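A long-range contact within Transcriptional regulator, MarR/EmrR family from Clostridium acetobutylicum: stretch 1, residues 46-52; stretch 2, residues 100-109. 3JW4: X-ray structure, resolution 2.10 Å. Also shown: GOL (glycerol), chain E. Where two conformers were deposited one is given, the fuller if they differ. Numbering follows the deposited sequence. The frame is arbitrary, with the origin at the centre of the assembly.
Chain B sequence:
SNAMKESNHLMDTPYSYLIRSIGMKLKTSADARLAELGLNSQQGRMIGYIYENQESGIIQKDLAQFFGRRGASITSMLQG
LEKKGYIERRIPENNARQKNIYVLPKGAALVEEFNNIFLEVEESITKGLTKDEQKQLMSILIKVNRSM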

HETATM    1  N   MSE B  46      -7.702 -11.932  -7.887  1.00 23.79           N
HETATM    2  CA  MSE B  46      -8.657 -12.979  -7.535  0.70 24.25           C
HETATM    3  C   MSE B  46      -8.882 -13.924  -8.716  1.00 23.92           C
HETATM    4  O   MSE B  46      -8.761 -15.141  -8.562  1.00 24.60           O
HETATM    5  CB  MSE B  46      -9.998 -12.386  -7.090  0.70 24.76           C
HETATM    6  CG  MSE B  46     -11.086 -13.425  -6.916  0.70 26.65           C
HETATM    7 SE   MSE B  46     -12.470 -12.872  -5.689  0.60 34.85          SE
HETATM    8  CE  MSE B  46     -11.333 -12.623  -4.174  0.70 28.45           C
ATOM      9  N   ILE B  47      -9.194 -13.381  -9.882  1.00 22.73           N
ATOM     10  CA  ILE B  47      -9.401 -14.227 -11.064  1.00 22.58           C
ATOM     11  C   ILE B  47      -8.147 -15.060 -11.390  1.00 20.77           C
ATOM     12  O   ILE B  47      -8.258 -16.228 -11.708  1.00 18.33           O
ATOM     13  CB  ILE B  47      -9.746 -13.458 -12.327  1.00 22.97           C
ATOM     14  CG1 ILE B  47     -10.989 -12.654 -12.187  1.00 26.60           C
ATOM     15  CG2 ILE B  47     -10.133 -14.448 -13.463  1.00 27.82           C
ATOM     16  CD1 ILE B  47     -11.285 -11.879 -13.454  1.00 29.41           C
ATOM     17  N   GLY B  48      -6.976 -14.421 -11.375  1.00 19.96           N
ATOM     18  CA  GLY B  48      -5.705 -15.111 -11.560  1.00 20.01           C
ATOM     19  C   GLY B  48      -5.522 -16.279 -10.594  1.00 19.89           C
ATOM     20  O   GLY B  48      -5.117 -17.357 -10.991  1.00 20.44           O
ATOM     21  N   TYR B  49      -5.796 -16.051  -9.319  1.00 20.25           N
ATOM     22  CA  TYR B  49      -5.633 -17.080  -8.296  1.00 20.60           C
ATOM     23  C   TYR B  49      -6.588 -18.232  -8.616  1.00 19.92           C
ATOM     24  O   TYR B  49      -6.219 -19.402  -8.559  1.00 19.25           O
ATOM     25  CB  TYR B  49      -5.936 -16.507  -6.891  1.00 21.72           C
ATOM     26  CG  TYR B  49      -5.738 -17.522  -5.792  1.00 24.99           C
ATOM     27  CD1 TYR B  49      -4.447 -17.808  -5.315  1.00 29.00           C
ATOM     28  CD2 TYR B  49      -6.801 -18.261  -5.295  1.00 27.33           C
ATOM     29  CE1 TYR B  49      -4.231 -18.785  -4.333  1.00 32.37           C
ATOM     30  CE2 TYR B  49      -6.598 -19.257  -4.296  1.00 31.69           C
ATOM     31  CZ  TYR B  49      -5.309 -19.500  -3.828  1.00 33.13           C
ATOM     32  OH  TYR B  49      -5.084 -20.445  -2.857  1.00 34.15           O
ATOM     33  N   ILE B  50      -7.818 -17.900  -8.997  1.00 19.27           N
ATOM     34  CA  ILE B  50      -8.771 -18.929  -9.333  1.00 18.75           C
ATOM     35  C   ILE B  50      -8.282 -19.718 -10.547  1.00 18.89           C
ATOM     36  O   ILE B  50      -8.241 -20.932 -10.514  1.00 17.40           O
ATOM     37  CB  ILE B  50     -10.169 -18.397  -9.599  1.00 19.19           C
ATOM     38  CG1 ILE B  50     -10.768 -17.704  -8.377  1.00 18.07           C
ATOM     39  CG2 ILE B  50     -11.067 -19.520 -10.019  1.00 17.70           C
ATOM     40  CD1 ILE B  50     -11.985 -16.850  -8.718  1.00 14.79           C
ATOM     41  N   TYR B  51      -7.881 -19.029 -11.602  1.00 19.09           N
ATOM     42  CA  TYR B  51      -7.388 -19.692 -12.796  1.00 19.88           C
ATOM     43  C   TYR B  51      -6.218 -20.656 -12.476  1.00 20.15           C
ATOM     44  O   TYR B  51      -6.195 -21.776 -12.942  1.00 18.08           O
ATOM     45  CB  TYR B  51      -6.931 -18.661 -13.825  1.00 21.37           C
ATOM     46  CG  TYR B  51      -6.583 -19.242 -15.184  1.00 23.74           C
ATOM     47  CD1 TYR B  51      -7.529 -19.920 -15.905  1.00 27.45           C
ATOM     48  CD2 TYR B  51      -5.315 -19.098 -15.737  1.00 29.41           C
ATOM     49  CE1 TYR B  51      -7.253 -20.451 -17.131  1.00 30.09           C
ATOM     50  CE2 TYR B  51      -5.019 -19.637 -16.997  1.00 31.73           C
ATOM     51  CZ  TYR B  51      -6.019 -20.316 -17.685  1.00 32.53           C
ATOM     52  OH  TYR B  51      -5.843 -20.890 -18.923  1.00 35.83           O
ATOM     53  N   GLU B  52      -5.280 -20.208 -11.654  1.00 20.21           N
ATOM     54  CA  GLU B  52      -4.096 -21.011 -11.317  1.00 21.43           C
ATOM     55  C   GLU B  52      -4.395 -22.242 -10.459  1.00 20.21           C
ATOM     56  O   GLU B  52      -3.731 -23.228 -10.598  1.00 19.55           O
ATOM     57  CB  GLU B  52      -3.079 -20.156 -10.569  1.00 21.91           C
ATOM     58  CG  GLU B  52      -2.463 -19.100 -11.419  1.00 27.41           C
ATOM     59  CD  GLU B  52      -1.019 -19.390 -11.833  1.00 34.08           C
ATOM     60  OE1 GLU B  52      -0.269 -18.392 -11.987  1.00 37.03           O
ATOM     61  OE2 GLU B  52      -0.640 -20.586 -12.014  1.00 37.71           O
ATOM     62  N   ASN B 100     -17.216 -25.773  -6.347  1.00 22.92           N
ATOM     63  CA  ASN B 100     -15.858 -25.313  -6.682  1.00 21.00           C
ATOM     64  C   ASN B 100     -15.976 -24.165  -7.682  1.00 20.53           C
ATOM     65  O   ASN B 100     -16.842 -24.191  -8.565  1.00 21.17           O
ATOM     66  CB  ASN B 100     -15.028 -26.437  -7.318  1.00 20.11           C
ATOM     67  CG  ASN B 100     -14.521 -27.496  -6.306  1.00 19.89           C
ATOM     68  OD1 ASN B 100     -14.398 -28.632  -6.666  1.00 20.33           O
ATOM     69  ND2 ASN B 100     -14.210 -27.107  -5.079  1.00 19.14           N
ATOM     70  N   ILE B 101     -15.061 -23.208  -7.594  1.00 18.43           N
ATOM     71  CA  ILE B 101     -15.085 -22.025  -8.427  1.00 17.60           C
ATOM     72  C   ILE B 101     -14.094 -22.229  -9.600  1.00 16.75           C
ATOM     73  O   ILE B 101     -12.931 -22.665  -9.388  1.00 17.39           O
ATOM     74  CB  ILE B 101     -14.741 -20.766  -7.573  1.00 17.44           C
ATOM     75  CG1 ILE B 101     -15.729 -20.639  -6.392  1.00 19.41           C
ATOM     76  CG2 ILE B 101     -14.724 -19.517  -8.429  1.00 15.95           C
ATOM     77  CD1 ILE B 101     -15.292 -19.691  -5.320  1.00 18.94           C
ATOM     78  N   TYR B 102     -14.565 -21.991 -10.821  1.00 14.61           N
ATOM     79  CA  TYR B 102     -13.726 -22.086 -12.006  1.00 14.37           C
ATOM     80  C   TYR B 102     -13.832 -20.830 -12.846  1.00 13.79           C
ATOM     81  O   TYR B 102     -14.827 -20.155 -12.804  1.00 12.49           O
ATOM     82  CB  TYR B 102     -14.144 -23.269 -12.859  1.00 14.65           C
ATOM     83  CG  TYR B 102     -13.906 -24.594 -12.198  1.00 17.16           C
ATOM     84  CD1 TYR B 102     -14.844 -25.120 -11.322  1.00 19.70           C
ATOM     85  CD2 TYR B 102     -12.753 -25.314 -12.437  1.00 19.38           C
ATOM     86  CE1 TYR B 102     -14.642 -26.347 -10.715  1.00 24.38           C
ATOM     87  CE2 TYR B 102     -12.533 -26.549 -11.806  1.00 24.32           C
ATOM     88  CZ  TYR B 102     -13.493 -27.045 -10.952  1.00 25.71           C
ATOM     89  OH  TYR B 102     -13.332 -28.253 -10.325  1.00 33.22           O
ATOM     90  N   VAL B 103     -12.786 -20.522 -13.594  1.00 13.50           N
ATOM     91  CA  VAL B 103     -12.831 -19.456 -14.563  1.00 14.05           C
ATOM     92  C   VAL B 103     -13.532 -19.968 -15.831  1.00 13.48           C
ATOM     93  O   VAL B 103     -13.411 -21.112 -16.238  1.00 11.58           O
ATOM     94  CB  VAL B 103     -11.419 -18.927 -14.823  1.00 14.63           C
ATOM     95  CG1 VAL B 103     -11.421 -17.826 -15.775  1.00 16.69           C
ATOM     96  CG2 VAL B 103     -10.850 -18.379 -13.478  1.00 15.01           C
ATOM     97  N   LEU B 104     -14.371 -19.141 -16.407  1.00 13.00           N
ATOM     98  CA  LEU B 104     -14.942 -19.491 -17.710  1.00 12.75           C
ATOM     99  C   LEU B 104     -13.995 -18.967 -18.812  1.00 12.35           C
ATOM    100  O   LEU B 104     -13.152 -18.141 -18.519  1.00 11.62           O
ATOM    101  CB  LEU B 104     -16.320 -18.843 -17.802  1.00 12.99           C
ATOM    102  CG  LEU B 104     -17.427 -19.504 -16.996  1.00 12.11           C
ATOM    103  CD1 LEU B 104     -18.679 -18.565 -16.866  1.00 14.63           C
ATOM    104  CD2 LEU B 104     -17.810 -20.832 -17.643  1.00 15.08           C
ATOM    105  N   PRO B 105     -14.171 -19.384 -20.095  1.00 12.72           N
ATOM    106  CA  PRO B 105     -13.271 -18.848 -21.130  1.00 12.43           C
ATOM    107  C   PRO B 105     -13.173 -17.317 -21.246  1.00 12.21           C
ATOM    108  O   PRO B 105     -12.059 -16.769 -21.398  1.00 10.90           O
ATOM    109  CB  PRO B 105     -13.801 -19.480 -22.423  1.00 13.86           C
ATOM    110  CG  PRO B 105     -14.351 -20.824 -21.956  1.00 13.46           C
ATOM    111  CD  PRO B 105     -14.885 -20.584 -20.559  1.00 12.65           C
ATOM    112  N   LYS B 106     -14.282 -16.617 -21.130  1.00 11.53           N
ATOM    113  CA  LYS B 106     -14.219 -15.161 -21.103  1.00 13.40           C
ATOM    114  C   LYS B 106     -13.303 -14.644 -19.954  1.00 13.20           C
ATOM    115  O   LYS B 106     -12.582 -13.649 -20.079  1.00 13.01           O
ATOM    116  CB  LYS B 106     -15.629 -14.617 -20.932  1.00 13.75           C
ATOM    117  CG  LYS B 106     -15.784 -13.096 -20.946  1.00 15.21           C
ATOM    118  CD  LYS B 106     -17.277 -12.759 -20.738  1.00 16.22           C
ATOM    119  CE  LYS B 106     -17.551 -11.320 -20.714  1.00 18.04           C
ATOM    120  NZ  LYS B 106     -19.010 -11.083 -20.598  1.00 16.11           N
ATOM    121  N   GLY B 107     -13.335 -15.342 -18.845  1.00 14.12           N
ATOM    122  CA  GLY B 107     -12.503 -14.983 -17.682  1.00 14.35           C
ATOM    123  C   GLY B 107     -11.035 -15.346 -17.901  1.00 14.33           C
ATOM    124  O   GLY B 107     -10.152 -14.579 -17.507  1.00 14.32           O
ATOM    125  N   ALA B 108     -10.770 -16.489 -18.550  1.00 14.01           N
ATOM    126  CA  ALA B 108      -9.389 -16.852 -18.923  1.00 13.91           C
ATOM    127  C   ALA B 108      -8.776 -15.795 -19.864  1.00 13.65           C
ATOM    128  O   ALA B 108      -7.634 -15.382 -19.669  1.00 13.60           O
ATOM    129  CB  ALA B 108      -9.320 -18.305 -19.528  1.00 13.33           C
ATOM    130  N   ALA B 109      -9.534 -15.330 -20.858  1.00 13.79           N
ATOM    131  CA  ALA B 109      -9.083 -14.230 -21.733  1.00 13.98           C
ATOM    132  C   ALA B 109      -8.782 -12.957 -20.917  1.00 15.24           C
ATOM    133  O   ALA B 109      -7.756 -12.312 -21.126  1.00 15.61           O
ATOM    134  CB  ALA B 109     -10.130 -13.936 -22.858  1.00 13.92           C
TER
HETATM  135  C1  GOL E 146     -11.112 -21.742 -20.420  1.00 60.98           C
HETATM  136  O1  GOL E 146     -10.612 -21.348 -21.686  1.00 60.89           O
HETATM  137  C2  GOL E 146      -9.966 -22.198 -19.526  1.00 61.78           C
HETATM  138  O2  GOL E 146      -8.752 -21.560 -19.921  1.00 62.87           O
HETATM  139  C3  GOL E 146     -10.305 -21.903 -18.053  1.00 62.37           C
HETATM  140  O3  GOL E 146     -11.192 -22.848 -17.481  1.00 61.41           O

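How do the two backbones lie against each other? Residues 46-52 form one run of helix, while the second stretch begins as a strand, 100-103, and turns at L104 into a helix from P105 onward. Helix and strand cross steeply, at 104° between their N-to-C directions, with axes 7.3 Å apart at closest approach. The backbones come nearest at Y51 and V103, whose CA atoms lie 5.7 Å apart. No hydrogen bond links the stretches; backbone hydrogen bonds run within each helix, as in Y51 N to I47 O (2.8 Å) and A108 N to L104 O (2.9 Å).

What fills the space between them? V103 points toward the helix, and its CG2 methyl settles among three residues: 3.6 Å from I50 CG2, 3.9 Å from Y51 CB and 4.0 Å from I47 CG2. One methyl can reach all three because I47, I50 and Y51 lie about one helical turn apart or adjacent. I101, two residues back along the strand, also points toward the helix, placing its CG2 3.8 Å from I50 CD1. Y102, between them, points away. These are apolar contacts, largely among buried side chains, made by close packing rather than by polar bonds.

What does G107 contribute? I47 CG2 lies 4.0 Å from G107 O. A CB here would point toward the first helix without crowding I47, but it would clash with V103 CG1 of its own stretch at 2.8 Å.

What happens at the exposed end? The Y51 ring extends to A108, with CE1 3.8 Å from A108 CB, an apolar contact. A glycerol, probably from the crystallisation liquor, lies beside both, with GOL O2 at the edge of the Y51 ring. Its O2 hydrogen-bonds with Y51 OH (3.1 Å), and its O3 donates to V103 O (3.1 Å), so the glycerol bridges the two stretches.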